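Local atomic coordinates of phosphoglycolate phosphatase (Thermoplasma acidophilum, PDB entry 1L6R), a protein that removes the phosphate from 2-phosphoglycolate with the help of magnesium, and less efficiently splits inorganic pyrophosphate. Residues 128-131 and 132-135; 105-108 and 109-113. The protein carries 1 engineered substitution. All coordinates share one frame; numbering follows the deposited sequence.

Contact 1 of 2, residues 128-131 and 132-135; sequences RKEA and ESRG
The side chains of R128 and E132, one helical turn apart, lie side by side and point the same way, guanidinium and carboxylate planes 61° apart. In the plane of the guanidinium, at its edge, sits a water that accepts from R128 NE at 3.0 Å and donates to E132 OE2 at 2.8 Å. The charges are thus bridged rather than paired directly, with NE of R128 and OE2 of E132 4.5 Å apart. Each group also has a firmer outside partner: R128 NH2 bonds to I138 O, and E132 OE1 to N200 ND2 of the second subunit. The R128 chain leaves with CG anti to the backbone N (chi1 173°), which lays that CG alongside the carboxylate, 3.8 Å from E132 OE2. E132 N bonds to R128 O, and S133 N to K129 O, in the last turn of helix 124-132. The helix closes in a Schellman motif: F136 N reaches A131 O, G135 N reaches E132 O, and G135, with its positive phi, is the C-prime residue of the motif and also ends the type I turn E132-G135. S133 OG folds back (chi1 74°) to donate to E130 O at a short 2.6 Å. R134 N reaches A131 O at 2.9 Å, approaching from above the carbonyl plane. Behind this end, E130, A131 and R134 rest on F92 of helix 87-96, and A131 also meets L147 of strand 144-149.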
# COMPACT_ATOMS: atom_id res chain seq x y z
N ARG A 128 -6.31 12.61 14.69
CA ARG A 128 -5.74 11.49 13.96
C ARG A 128 -5.84 10.22 14.80
O ARG A 128 -6.20 9.16 14.29
CB ARG A 128 -4.27 11.76 13.58
CG ARG A 128 -3.60 10.52 12.97
CD ARG A 128 -2.25 10.83 12.34
NE ARG A 128 -2.39 11.48 11.04
CZ ARG A 128 -1.81 12.62 10.71
NH1 ARG A 128 -1.05 13.26 11.59
NH2 ARG A 128 -1.97 13.13 9.49
N LYS A 129 -5.54 10.34 16.09
CA LYS A 129 -5.63 9.19 16.98
C LYS A 129 -7.06 8.65 17.01
O LYS A 129 -7.28 7.45 16.89
CB LYS A 129 -5.19 9.57 18.40
CG LYS A 129 -3.69 9.83 18.54
CD LYS A 129 -3.34 10.19 19.98
CE LYS A 129 -1.85 10.43 20.15
NZ LYS A 129 -1.50 10.75 21.57
N GLU A 130 -8.02 9.55 17.16
CA GLU A 130 -9.43 9.15 17.18
C GLU A 130 -9.84 8.54 15.85
O GLU A 130 -10.55 7.53 15.81
CB GLU A 130 -10.31 10.36 17.49
CG GLU A 130 -10.22 10.84 18.93
CD GLU A 130 -10.51 9.73 19.92
OE1 GLU A 130 -9.57 8.97 20.26
OE2 GLU A 130 -11.68 9.60 20.34
N ALA A 131 -9.39 9.13 14.75
CA ALA A 131 -9.74 8.61 13.43
C ALA A 131 -9.20 7.21 13.21
O ALA A 131 -9.92 6.31 12.75
CB ALA A 131 -9.22 9.56 12.35
N GLU A 132 -7.93 6.99 13.55
CA GLU A 132 -7.34 5.68 13.34
C GLU A 132 -7.99 4.63 14.23
O GLU A 132 -8.07 3.46 13.85
CB GLU A 132 -5.83 5.75 13.55
CG GLU A 132 -5.17 6.80 12.64
CD GLU A 132 -3.67 6.65 12.51
OE1 GLU A 132 -3.05 6.10 13.43
OE2 GLU A 132 -3.12 7.09 11.48
N SER A 133 -8.50 5.04 15.39
CA SER A 133 -9.15 4.09 16.29
C SER A 133 -10.49 3.66 15.70
O SER A 133 -11.11 2.69 16.17
CB SER A 133 -9.37 4.72 17.67
OG SER A 133 -10.41 5.67 17.65
N ARG A 134 -10.95 4.37 14.68
CA ARG A 134 -12.22 4.06 14.03
C ARG A 134 -12.04 3.47 12.63
O ARG A 134 -13.01 3.32 11.89
CB ARG A 134 -13.07 5.33 13.96
CG ARG A 134 -13.48 5.88 15.31
CD ARG A 134 -14.39 4.91 16.04
NE ARG A 134 -15.46 4.44 15.18
CZ ARG A 134 -16.38 5.23 14.62
NH1 ARG A 134 -16.35 6.54 14.83
NH2 ARG A 134 -17.31 4.70 13.83
N GLY A 135 -10.80 3.15 12.26
CA GLY A 135 -10.56 2.57 10.95
C GLY A 135 -10.37 3.58 9.82
O GLY A 135 -10.43 3.21 8.65
O HOH W 1 -3.80 9.18 9.73

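Contact 2 of 2, residues 105-108 and 109-113; sequences ILTN and RWREA
I105 brings its CD1 to 3.7 Å from R111 NH1, a van der Waals contact, oblique to the guanidinium. L106 follows with two roles: its carbonyl O accepts from R109 N in a nearly straight bond (N-H...O 174°), and its CD2 lies 3.8 Å from CZ3 of the W110 ring. T107 sends its carbonyl O to W110 N, places its CG2 near CZ3 and CE3 of the same ring, and gives its hydroxyl to R111; chi1 of 54° turns OG1 to the guanidinium edge, where it accepts from R111 NH1 at 2.9 Å. N108 adds a second acceptor to that nitrogen, OD1 at 3.0 Å from R111 NH1, on a more bent line (134°), with the amide and guanidinium planes almost perpendicular. The N108 amide is held more strongly from outside, ND2 donating to G116 O and to S104 OG. The i to i+3 backbone bonds, ending with R111 N to N108 O, make this a short 3-10 helix. R111 NH2 reaches G46 O, and G46 is a magnesium ligand; a calcium ion lies about 5 Å from the R111 side chain. A leucine in place of R111 would probably leave T107 OG1 and N108 OD1 without this shared donor and G46 O without its link to the 3-10 helix. In the chain it falls between helix 87-96 and strand 115-117; in space I105 rests on S144 and R111 on H146, both of strand 144-149.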
# COMPACT_ATOMS: atom_id res chain seq x y z
N ILE A 105 -16.39 21.34 5.16
CA ILE A 105 -16.04 22.28 4.11
C ILE A 105 -17.14 22.22 3.07
O ILE A 105 -17.86 21.21 2.95
CB ILE A 105 -14.66 21.96 3.49
CG1 ILE A 105 -14.65 20.56 2.86
CG2 ILE A 105 -13.60 22.06 4.56
CD1 ILE A 105 -13.32 20.19 2.21
N LEU A 106 -17.27 23.29 2.30
CA LEU A 106 -18.33 23.36 1.31
C LEU A 106 -18.38 22.18 0.35
O LEU A 106 -19.47 21.65 0.09
CB LEU A 106 -18.25 24.67 0.53
CG LEU A 106 -19.36 24.89 -0.50
CD1 LEU A 106 -19.65 26.38 -0.64
CD2 LEU A 106 -18.95 24.30 -1.84
N THR A 107 -17.24 21.75 -0.18
CA THR A 107 -17.28 20.66 -1.15
C THR A 107 -17.80 19.34 -0.63
O THR A 107 -18.07 18.43 -1.42
CB THR A 107 -15.90 20.43 -1.82
OG1 THR A 107 -14.90 20.24 -0.81
CG2 THR A 107 -15.53 21.62 -2.72
N ASN A 108 -17.97 19.20 0.68
CA ASN A 108 -18.52 17.95 1.20
C ASN A 108 -19.93 17.69 0.67
O ASN A 108 -20.38 16.55 0.67
CB ASN A 108 -18.53 17.94 2.73
CG ASN A 108 -17.16 17.66 3.30
OD1 ASN A 108 -16.26 17.18 2.60
ND2 ASN A 108 -16.99 17.94 4.59
N ARG A 109 -20.60 18.74 0.20
CA ARG A 109 -21.96 18.57 -0.34
C ARG A 109 -21.92 17.69 -1.60
O ARG A 109 -22.95 17.17 -2.05
CB ARG A 109 -22.59 19.93 -0.66
CG ARG A 109 -21.91 20.71 -1.77
CD ARG A 109 -22.62 22.04 -2.02
NE ARG A 109 -23.96 21.78 -2.54
CZ ARG A 109 -24.91 22.69 -2.72
NH1 ARG A 109 -24.71 23.97 -2.42
NH2 ARG A 109 -26.09 22.31 -3.20
N TRP A 110 -20.74 17.52 -2.17
CA TRP A 110 -20.58 16.70 -3.36
C TRP A 110 -19.76 15.43 -3.11
O TRP A 110 -19.44 14.71 -4.06
CB TRP A 110 -19.93 17.52 -4.48
CG TRP A 110 -20.73 18.72 -4.85
CD1 TRP A 110 -22.05 18.76 -5.19
CD2 TRP A 110 -20.26 20.08 -4.93
NE1 TRP A 110 -22.44 20.05 -5.45
CE2 TRP A 110 -21.36 20.88 -5.30
CE3 TRP A 110 -19.02 20.69 -4.72
CZ2 TRP A 110 -21.25 22.26 -5.47
CZ3 TRP A 110 -18.91 22.07 -4.88
CH2 TRP A 110 -20.03 22.84 -5.26
N ARG A 111 -19.40 15.16 -1.86
CA ARG A 111 -18.63 13.95 -1.55
C ARG A 111 -19.55 12.78 -1.31
O ARG A 111 -20.69 12.95 -0.87
CB ARG A 111 -17.73 14.14 -0.31
CG ARG A 111 -16.42 14.85 -0.64
CD ARG A 111 -15.37 14.77 0.46
NE ARG A 111 -14.12 15.27 -0.11
CZ ARG A 111 -13.83 16.55 -0.29
NH1 ARG A 111 -14.68 17.51 0.09
NH2 ARG A 111 -12.74 16.88 -0.96
N GLU A 112 -19.05 11.58 -1.61
CA GLU A 112 -19.85 10.37 -1.45
C GLU A 112 -19.10 9.22 -0.82
O GLU A 112 -19.71 8.27 -0.35
CB GLU A 112 -20.35 9.89 -2.81
CG GLU A 112 -21.18 10.91 -3.58
CD GLU A 112 -21.64 10.41 -4.95
OE1 GLU A 112 -22.02 9.22 -5.05
OE2 GLU A 112 -21.63 11.21 -5.91
N ALA A 113 -17.78 9.32 -0.77
CA ALA A 113 -16.96 8.21 -0.30
C ALA A 113 -15.96 8.51 0.81
O ALA A 113 -15.17 7.64 1.18
CB ALA A 113 -16.21 7.63 -1.50
O HOH W 2 -22.36 14.62 0.21

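Following the chain, helix 87-96 leads into the loop that holds contact 2 (105-108 with 109-113), a short 3-10 segment completed before strand 115-117 begins. Contact 1 (128-131 with 132-135) comes later, where helix 124-132 ends and the chain turns into strand 136-141. The two are in series, neither nested nor crossing, and do not touch: their centres are 20 Å apart and their nearest atoms about 10 Å. Both pack against strand 144-149, the middle strand of the three-stranded antiparallel sheet. Contact 2 ties that sheet to the metal-binding side through G46, whereas contact 1 joins it to helix 87-96 and, through N200, to the second subunit.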